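Local structure of beta-lactamase (Sphaerobacter thermophilus, 4EWF) at residues S88-H93 / I112-A117; E193-P198 / G214-S219. The protein probably hydrolyses beta-lactams to substituted beta-amino acids, as a member of the class A beta-lactamase family. All coordinates share one frame; numbering follows the deposited sequence.

Interaction 1 of 2, residues S88-H93 / I112-A117; sequences SGVLLH and ISDNTA. With SO4 (sulfate ion), chain F.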
loop_
_atom_site.group_PDB
_atom_site.type_symbol
_atom_site.label_atom_id
_atom_site.label_comp_id
_atom_site.label_asym_id
_atom_site.label_seq_id
_atom_site.Cartn_x
_atom_site.Cartn_y
_atom_site.Cartn_z
ATOM N N SER A 88 10.041 7.445 8.839
ATOM C CA SER A 88 10.656 6.345 8.106
ATOM C C SER A 88 11.457 6.841 6.888
ATOM O O SER A 88 11.136 7.868 6.282
ATOM C CB SER A 88 9.566 5.360 7.682
ATOM O OG SER A 88 8.552 6.061 6.980
ATOM N N GLY A 89 12.510 6.111 6.545
ATOM C CA GLY A 89 13.360 6.504 5.446
ATOM C C GLY A 89 14.829 6.502 5.817
ATOM O O GLY A 89 15.208 6.271 6.972
ATOM N N VAL A 90 15.659 6.761 4.821
ATOM C CA VAL A 90 17.097 6.779 5.015
ATOM C C VAL A 90 17.696 8.135 4.582
ATOM O O VAL A 90 18.726 8.604 5.125
ATOM C CB VAL A 90 17.723 5.561 4.293
ATOM C CG1 VAL A 90 17.764 5.756 2.781
ATOM C CG2 VAL A 90 19.070 5.259 4.844
ATOM N N LEU A 91 17.033 8.795 3.639
ATOM C CA LEU A 91 17.559 10.063 3.108
ATOM C C LEU A 91 17.742 11.122 4.180
ATOM O O LEU A 91 18.665 11.934 4.095
ATOM C CB LEU A 91 16.665 10.611 1.984
ATOM C CG LEU A 91 16.616 9.749 0.715
ATOM C CD1 LEU A 91 15.715 10.388 -0.356
ATOM C CD2 LEU A 91 18.027 9.513 0.160
ATOM N N LEU A 92 16.880 11.114 5.193
ATOM C CA LEU A 92 17.008 12.114 6.234
ATOM C C LEU A 92 18.355 12.118 6.911
ATOM O O LEU A 92 18.712 13.116 7.502
ATOM C CB LEU A 92 15.896 12.048 7.290
ATOM C CG LEU A 92 15.328 10.810 7.995
ATOM C CD1 LEU A 92 16.080 9.494 7.808
ATOM C CD2 LEU A 92 15.050 11.130 9.469
ATOM N N HIS A 93 19.103 11.023 6.825
ATOM C CA HIS A 93 20.401 10.953 7.495
ATOM C C HIS A 93 21.583 10.907 6.528
ATOM O O HIS A 93 22.729 10.787 6.958
ATOM C CB HIS A 93 20.467 9.732 8.417
ATOM C CG HIS A 93 19.466 9.759 9.526
ATOM N ND1 HIS A 93 19.397 10.788 10.440
ATOM C CD2 HIS A 93 18.495 8.881 9.873
ATOM C CE1 HIS A 93 18.417 10.551 11.293
ATOM N NE2 HIS A 93 17.856 9.397 10.975
ATOM N N ILE A 112 10.962 1.070 1.502
ATOM C CA ILE A 112 11.132 1.330 2.926
ATOM C C ILE A 112 10.331 2.539 3.409
ATOM O O ILE A 112 10.519 3.007 4.538
ATOM C CB ILE A 112 12.625 1.544 3.294
ATOM C CG1 ILE A 112 13.155 2.844 2.683
ATOM C CG2 ILE A 112 13.471 0.380 2.823
ATOM C CD1 ILE A 112 14.429 3.351 3.368
ATOM N N SER A 113 9.453 3.058 2.557
ATOM C CA SER A 113 8.577 4.163 2.955
ATOM C C SER A 113 9.341 5.451 3.306
ATOM O O SER A 113 9.050 6.134 4.302
ATOM C CB SER A 113 7.667 3.736 4.111
ATOM O OG SER A 113 6.416 4.400 4.002
ATOM N N ASP A 114 10.321 5.790 2.477
ATOM C CA ASP A 114 11.141 6.961 2.751
ATOM C C ASP A 114 10.336 8.256 2.583
ATOM O O ASP A 114 9.917 8.608 1.477
ATOM C CB ASP A 114 12.370 6.952 1.841
ATOM C CG ASP A 114 13.417 7.942 2.283
ATOM O OD1 ASP A 114 14.584 7.532 2.501
ATOM O OD2 ASP A 114 13.065 9.130 2.409
ATOM N N ASN A 115 10.132 8.947 3.697
ATOM C CA ASN A 115 9.301 10.143 3.760
ATOM C C ASN A 115 9.912 11.326 2.998
ATOM O O ASN A 115 9.189 12.109 2.396
ATOM C CB ASN A 115 9.021 10.548 5.218
ATOM C CG ASN A 115 7.931 9.688 5.883
ATOM O OD1 ASN A 115 7.218 8.943 5.214
ATOM N ND2 ASN A 115 7.799 9.809 7.202
ATOM N N THR A 116 11.239 11.454 3.025
ATOM C CA THR A 116 11.907 12.499 2.244
ATOM C C THR A 116 11.691 12.268 0.737
ATOM O O THR A 116 11.304 13.180 -0.003
ATOM C CB THR A 116 13.419 12.549 2.536
ATOM O OG1 THR A 116 13.636 12.893 3.918
ATOM C CG2 THR A 116 14.087 13.587 1.658
ATOM N N ALA A 117 11.939 11.042 0.289
ATOM C CA ALA A 117 11.750 10.686 -1.119
ATOM C C ALA A 117 10.303 10.945 -1.539
ATOM O O ALA A 117 10.038 11.440 -2.639
ATOM C CB ALA A 117 12.093 9.230 -1.338
HETATM S S SO4 F . 21.582 13.554 11.123
HETATM O O1 SO4 F . 21.125 14.873 10.685
HETATM O O2 SO4 F . 20.976 12.527 10.285
HETATM O O3 SO4 F . 23.036 13.456 11.005
HETATM O O4 SO4 F . 21.188 13.340 12.513
HETATM O O HOH W 1 7.071 7.678 9.339
HETATM O O HOH W 2 14.087 10.199 4.607
#

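Interaction 2 of 2, residues E193-P198 / G214-S219; sequences EKQQNP and GSKTGS. With SO4 (sulfate ion), chain E.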
loop_
_atom_site.group_PDB
_atom_site.type_symbol
_atom_site.label_atom_id
_atom_site.label_comp_id
_atom_site.label_asym_id
_atom_site.label_seq_id
_atom_site.Cartn_x
_atom_site.Cartn_y
_atom_site.Cartn_z
ATOM N N GLU A 193 6.894 -5.406 -5.268
ATOM C CA GLU A 193 7.556 -6.654 -4.895
ATOM C C GLU A 193 8.815 -6.389 -4.060
ATOM O O GLU A 193 9.326 -7.281 -3.384
ATOM C CB GLU A 193 7.888 -7.495 -6.135
ATOM C CG GLU A 193 6.642 -8.041 -6.843
ATOM C CD GLU A 193 6.941 -8.771 -8.157
ATOM O OE1 GLU A 193 8.029 -9.372 -8.285
ATOM O OE2 GLU A 193 6.068 -8.750 -9.058
ATOM N N LYS A 194 9.308 -5.158 -4.097
ATOM C CA LYS A 194 10.524 -4.827 -3.352
ATOM C C LYS A 194 10.245 -4.379 -1.905
ATOM O O LYS A 194 11.163 -4.028 -1.163
ATOM C CB LYS A 194 11.359 -3.813 -4.145
ATOM C CG LYS A 194 11.919 -4.461 -5.421
ATOM C CD LYS A 194 12.974 -3.628 -6.083
ATOM C CE LYS A 194 13.583 -4.382 -7.257
ATOM N NZ LYS A 194 12.527 -4.825 -8.211
ATOM N N GLN A 195 8.969 -4.406 -1.517
ATOM C CA GLN A 195 8.541 -4.186 -0.128
ATOM C C GLN A 195 9.474 -4.899 0.861
ATOM O O GLN A 195 9.697 -6.102 0.749
ATOM C CB GLN A 195 7.102 -4.699 0.043
ATOM C CG GLN A 195 6.554 -4.660 1.464
ATOM C CD GLN A 195 6.698 -3.297 2.104
ATOM O OE1 GLN A 195 7.400 -3.151 3.091
ATOM N NE2 GLN A 195 6.023 -2.296 1.547
ATOM N N GLN A 196 10.027 -4.168 1.824
ATOM C CA GLN A 196 11.016 -4.778 2.714
ATOM C C GLN A 196 10.457 -5.363 4.015
ATOM O O GLN A 196 11.175 -6.060 4.731
ATOM C CB GLN A 196 12.160 -3.804 3.016
ATOM C CG GLN A 196 12.965 -3.473 1.773
ATOM C CD GLN A 196 14.348 -2.944 2.094
ATOM O OE1 GLN A 196 14.695 -2.730 3.264
ATOM N NE2 GLN A 196 15.155 -2.740 1.055
ATOM N N ASN A 197 9.196 -5.069 4.327
ATOM C CA ASN A 197 8.576 -5.611 5.535
ATOM C C ASN A 197 7.652 -6.790 5.213
ATOM O O ASN A 197 6.525 -6.580 4.757
ATOM C CB ASN A 197 7.782 -4.516 6.247
ATOM C CG ASN A 197 7.132 -5.014 7.532
ATOM O OD1 ASN A 197 7.359 -6.143 7.942
ATOM N ND2 ASN A 197 6.333 -4.165 8.170
ATOM N N PRO A 198 8.122 -8.025 5.449
ATOM C CA PRO A 198 7.345 -9.230 5.120
ATOM C C PRO A 198 6.383 -9.692 6.218
ATOM O O PRO A 198 5.880 -10.815 6.127
ATOM C CB PRO A 198 8.434 -10.292 4.976
ATOM C CG PRO A 198 9.433 -9.903 6.013
ATOM C CD PRO A 198 9.453 -8.373 5.987
ATOM N N GLY A 214 3.630 -8.431 -3.483
ATOM C CA GLY A 214 4.120 -7.075 -3.309
ATOM C C GLY A 214 3.099 -6.335 -2.488
ATOM O O GLY A 214 1.922 -6.711 -2.470
ATOM N N SER A 215 3.521 -5.278 -1.814
ATOM C CA SER A 215 2.573 -4.503 -1.038
ATOM C C SER A 215 3.173 -3.155 -0.662
ATOM O O SER A 215 4.385 -2.946 -0.781
ATOM C CB SER A 215 2.175 -5.262 0.230
ATOM O OG SER A 215 3.100 -5.026 1.287
ATOM N N LYS A 216 2.310 -2.240 -0.242
ATOM C CA LYS A 216 2.754 -1.024 0.419
ATOM C C LYS A 216 2.133 -1.031 1.802
ATOM O O LYS A 216 0.902 -1.038 1.953
ATOM C CB LYS A 216 2.321 0.249 -0.318
ATOM C CG LYS A 216 2.828 1.535 0.387
ATOM C CD LYS A 216 4.356 1.615 0.272
ATOM C CE LYS A 216 4.957 2.688 1.200
ATOM N NZ LYS A 216 5.045 2.238 2.629
ATOM N N THR A 217 3.000 -1.040 2.803
ATOM C CA THR A 217 2.586 -0.959 4.192
ATOM C C THR A 217 2.300 0.484 4.577
ATOM O O THR A 217 2.684 1.425 3.870
ATOM C CB THR A 217 3.736 -1.409 5.098
ATOM O OG1 THR A 217 4.920 -0.688 4.717
ATOM C CG2 THR A 217 3.985 -2.913 4.953
ATOM N N GLY A 218 1.650 0.645 5.719
ATOM C CA GLY A 218 1.448 1.945 6.325
ATOM C C GLY A 218 1.383 1.817 7.836
ATOM O O GLY A 218 0.702 0.931 8.369
ATOM N N SER A 219 2.083 2.707 8.533
ATOM C CA SER A 219 2.152 2.649 9.988
ATOM C C SER A 219 2.219 4.051 10.568
ATOM O O SER A 219 2.967 4.886 10.077
ATOM C CB SER A 219 3.407 1.893 10.436
ATOM O OG SER A 219 3.586 0.698 9.688
HETATM S S SO4 E . 5.548 2.064 6.956
HETATM O O1 SO4 E . 4.691 3.248 7.106
HETATM O O2 SO4 E . 5.648 1.752 5.525
HETATM O O3 SO4 E . 6.882 2.333 7.505
HETATM O O4 SO4 E . 4.972 0.915 7.666
HETATM O O HOH W 3 7.151 0.410 2.589
HETATM O O HOH W 4 8.316 -1.107 4.601
HETATM O O HOH W 5 6.627 -1.236 7.418
#

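Interaction 1 of 2, residues S88-H93 / I112-A117
With CG of Asp114 anti to its backbone N (chi1 -167°), beside the carbonyl carbon, the carboxylate meets the loop at 88-93, while Ser88 holds OG between its backbone N and carbonyl carbon (chi1 53°), within reach of the carbonyl of Ser113. Two successive amides grip one carboxylate oxygen. Val90 N donates to Asp114 OD1 at 2.7 Å from well above the carboxylate plane, whereas Leu91 N, 3.0 Å from Asp114 OD1, lies on its syn lone pair. The other oxygen caps helix 115-125: Ala117 N donates to Asp114 OD2 at 3.1 Å in a nearly straight bond, making Asp114 the N-cap. Water 2 extends the grip, donating to Asp114 OD2 and accepting from Leu92 N. Gly89 passes directly over this group; a side chain there would collide with the carboxylate. One residue earlier, Ser88 O accepts from Asn115 N at 3.0 Å, and Ser88 OG donates to Ser113 O at 2.7 Å. Apolar contacts finish the join: Leu91 CD1 rests 3.9 Å from Ala117 CB, and the tip of Ile112 reaches Val90, with CD1 4.1 Å from Val90 CB. The side chains on either side of Asp114 turn elsewhere: Ser113 OG bonds to Lys55 and Ser52, and Asn115 OD1 to Lys55. Asp114 thus joins the 88-93 loop to the start of helix 115-125 while its neighbours face Lys55 and Ser52, consistent with the SDN motif of class A beta-lactamases.

Interaction 2 of 2, residues E193-P198 / G214-S219
The flat amide of Gln195 is bordered by strand 214-219, with the methyl CG2 of Thr217 over one face, 4.0 Å from Gln195 CD. In the amide plane, Gln195 NE2 donates an almost straight 2.9 Å bond to Ser215 O, although it lies 49° out of the plane of the Ser215 carbonyl. Asn197 N lies 2.9 Å from Gln195 OE1, in the carbonyl plane and on a lone pair. Both ends of the amide are therefore used, which fixes its rotation and ties the loop to the strand and to itself. Gln195 CG, anti to the backbone N (chi1 175°), lies 3.5 Å from Ser215 OG, a hydroxyl bonded to Asp226; the bend at chi2 then sets CD beside the strand. Three waters join the amides of Gln195 and Asn197 to Thr217 OG1, one of these links being weak; Asn197 itself is held by Arg199 and Glu253. At the start of both segments, Glu193 N comes within 3.8 Å of Gly214 CA, where a side chain would clash. Further along the strand, Thr217 OG1 donates to O2 of the sulfate at 2.7 Å, and Lys216 NZ bonds to Thr217 O at 2.8 Å. The sulfate, probably from the crystallisation liquor, is also hydrogen-bonded to Ser219 OG and Ser52 OG. Lys216-Thr217-Gly218 matches the KTG motif on the edge strand of the class A fold, and the anion probably marks the pocket where this family receives the substrate carboxylate.

Overall arrangement
Following the chain, the two contacts come in series, neither enclosing nor crossing the other. Interaction 1 closes a loop of 18 residues that includes strand 99-101 and helix 102-111, fastening the loop at 88-93 to the start of helix 115-125 in the helical part of the fold. After several more helices, the chain leaves helix 182-192 and interaction 2 closes a shorter excursion, fastening the 193-198 loop to edge strand 212-220 of the five-stranded antiparallel sheet. Their centres lie about 14 Å apart, yet they meet across the cleft: Ser113 OG is 2.9 Å from Lys216 NZ, a probable hydrogen bond, and Ile112 packs against Gln196.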